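Local structure of spindle assembly abnormal protein 6 (Caenorhabditis elegans, 4G79) at residues 38-43 against 98-103. The protein builds the central scaffold of the centriole, its dimers joining through their globular N-terminal domains to impose ninefold symmetry. Sequence-based numbering, arbitrary orientation. Where two conformers were deposited one is given.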
loop_
_atom_site.group_PDB
_atom_site.type_symbol
_atom_site.label_atom_id
_atom_site.label_comp_id
_atom_site.label_asym_id
_atom_site.label_seq_id
_atom_site.Cartn_x
_atom_site.Cartn_y
_atom_site.Cartn_z
ATOM N N LEU A 38 -13.635 2.187 18.872
ATOM C CA LEU A 38 -12.546 3.053 18.437
ATOM C C LEU A 38 -12.930 4.482 18.711
ATOM O O LEU A 38 -14.008 4.925 18.312
ATOM C CB LEU A 38 -12.241 2.867 16.939
ATOM C CG LEU A 38 -11.249 3.916 16.308
ATOM C CD1 LEU A 38 -9.857 3.831 16.963
ATOM C CD2 LEU A 38 -11.144 3.739 14.806
ATOM N N LYS A 39 -12.049 5.194 19.392
ATOM C CA LYS A 39 -12.217 6.624 19.673
ATOM C C LYS A 39 -11.059 7.374 19.090
ATOM O O LYS A 39 -9.902 6.977 19.288
ATOM C CB LYS A 39 -12.297 6.916 21.181
ATOM C CG LYS A 39 -13.411 6.189 21.912
ATOM C CD LYS A 39 -13.366 6.559 23.418
ATOM C CE LYS A 39 -14.464 5.923 24.224
ATOM N NZ LYS A 39 -14.308 6.205 25.682
ATOM N N ILE A 40 -11.364 8.489 18.416
ATOM C CA ILE A 40 -10.342 9.401 17.870
ATOM C C ILE A 40 -10.663 10.755 18.441
ATOM O O ILE A 40 -11.828 11.169 18.434
ATOM C CB ILE A 40 -10.248 9.424 16.322
ATOM C CG1 ILE A 40 -10.080 7.986 15.737
ATOM C CG2 ILE A 40 -9.093 10.351 15.852
ATOM C CD1 ILE A 40 -10.380 7.920 14.087
ATOM N N SER A 41 -9.649 11.410 18.997
ATOM C CA SER A 41 -9.821 12.751 19.566
ATOM C C SER A 41 -8.613 13.607 19.294
ATOM O O SER A 41 -7.578 13.094 18.876
ATOM C CB SER A 41 -10.057 12.618 21.074
ATOM O OG SER A 41 -8.964 11.981 21.716
ATOM N N GLU A 42 -8.754 14.938 19.453
ATOM C CA GLU A 42 -7.637 15.852 19.371
ATOM C C GLU A 42 -7.482 16.472 20.743
ATOM O O GLU A 42 -8.475 16.646 21.470
ATOM C CB GLU A 42 -7.764 16.920 18.265
ATOM C CG GLU A 42 -8.804 17.984 18.526
ATOM C CD GLU A 42 -8.886 19.002 17.417
ATOM O OE1 GLU A 42 -9.654 18.753 16.465
ATOM O OE2 GLU A 42 -8.218 20.059 17.508
ATOM N N GLN A 43 -6.239 16.735 21.130
ATOM C CA GLN A 43 -5.954 17.319 22.438
ATOM C C GLN A 43 -4.683 18.104 22.410
ATOM O O GLN A 43 -3.869 17.965 21.508
ATOM C CB GLN A 43 -5.876 16.233 23.546
ATOM C CG GLN A 43 -4.696 15.251 23.373
ATOM C CD GLN A 43 -4.772 14.077 24.319
ATOM O OE1 GLN A 43 -5.847 13.671 24.746
ATOM N NE2 GLN A 43 -3.638 13.467 24.613
ATOM N N GLN A 98 -14.005 10.280 7.566
ATOM C CA GLN A 98 -14.894 10.191 6.402
ATOM C C GLN A 98 -14.805 8.779 5.814
ATOM O O GLN A 98 -15.833 8.175 5.535
ATOM C CB GLN A 98 -14.554 11.262 5.351
ATOM C CG GLN A 98 -15.684 11.487 4.344
ATOM C CD GLN A 98 -15.261 12.233 3.105
ATOM O OE1 GLN A 98 -14.513 13.215 3.153
ATOM N NE2 GLN A 98 -15.788 11.814 1.966
ATOM N N HIS A 99 -13.576 8.214 5.702
ATOM C CA HIS A 99 -13.381 6.849 5.193
ATOM C C HIS A 99 -14.118 5.823 6.069
ATOM O O HIS A 99 -14.853 4.993 5.541
ATOM C CB HIS A 99 -11.875 6.494 5.103
ATOM C CG HIS A 99 -11.654 5.080 4.666
ATOM N ND1 HIS A 99 -11.509 4.759 3.327
ATOM C CD2 HIS A 99 -11.641 3.940 5.398
ATOM C CE1 HIS A 99 -11.408 3.443 3.282
ATOM N NE2 HIS A 99 -11.475 2.901 4.508
ATOM N N LEU A 100 -13.922 5.879 7.408
ATOM C CA LEU A 100 -14.519 4.955 8.384
ATOM C C LEU A 100 -16.032 4.980 8.383
ATOM O O LEU A 100 -16.654 3.975 8.733
ATOM C CB LEU A 100 -14.041 5.251 9.811
ATOM C CG LEU A 100 -12.593 4.955 10.129
ATOM C CD1 LEU A 100 -12.209 5.588 11.446
ATOM C CD2 LEU A 100 -12.308 3.420 10.141
ATOM N N LEU A 101 -16.628 6.129 8.049
ATOM C CA LEU A 101 -18.078 6.244 8.053
ATOM C C LEU A 101 -18.681 6.015 6.672
ATOM O O LEU A 101 -19.875 5.715 6.586
ATOM C CB LEU A 101 -18.514 7.620 8.593
ATOM C CG LEU A 101 -18.159 7.921 10.061
ATOM C CD1 LEU A 101 -18.348 9.390 10.373
ATOM C CD2 LEU A 101 -18.982 7.069 11.020
ATOM N N CYS A 102 -17.869 6.123 5.603
ATOM C CA CYS A 102 -18.354 6.025 4.223
ATOM C C CYS A 102 -18.018 4.711 3.518
ATOM O O CYS A 102 -18.641 4.433 2.486
ATOM C CB CYS A 102 -17.816 7.196 3.409
ATOM S SG CYS A 102 -18.242 8.829 4.077
ATOM N N LYS A 103 -16.845 4.135 3.828
ATOM C CA LYS A 103 -16.321 2.995 3.077
ATOM C C LYS A 103 -16.348 1.713 3.866
ATOM O O LYS A 103 -16.139 1.718 5.081
ATOM C CB LYS A 103 -14.883 3.271 2.601
ATOM C CG LYS A 103 -14.681 4.591 1.851
ATOM C CD LYS A 103 -15.090 4.503 0.390
ATOM C CE LYS A 103 -14.728 5.753 -0.366
ATOM N NZ LYS A 103 -15.013 5.612 -1.818
#
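With CG opposite its carbonyl carbon (chi1 -69°) and the chain extended beyond it, L100 drives CD1 off helix 92-102 at the strand. On strand 29-44, L38 turns CG away from its own backbone N (chi1 170°) and offers CD2, while I40 reaches out from the sheet through CG1 to CD1. The two strand residues, two apart in sequence, project from the same face, and a single methyl of the helix meets both. L100 CD1 lies 4.0 Å from L38 CD2 and the same 4.0 Å from I40 CD1. The approaches differ: L38 and L100 cross at about a right angle, whereas I40 and L100 come tip to tip. Since only methyl ends touch, the backbones stay well apart, 10.4 Å between the CA atoms of L38 and L100. F10 of strand 7-21 and L122 of strand 117-123 also pack on L100, and F120 and I57 on L38, which places the three side chains in the buried interior of the SAS-6 N-terminal domain. Between these two segments the final turn of the helix meets the strand by van der Waals contact, through L100, with a modest 83 Å² buried, so the joint is held by the burial of apolar methyls, without directional bonds.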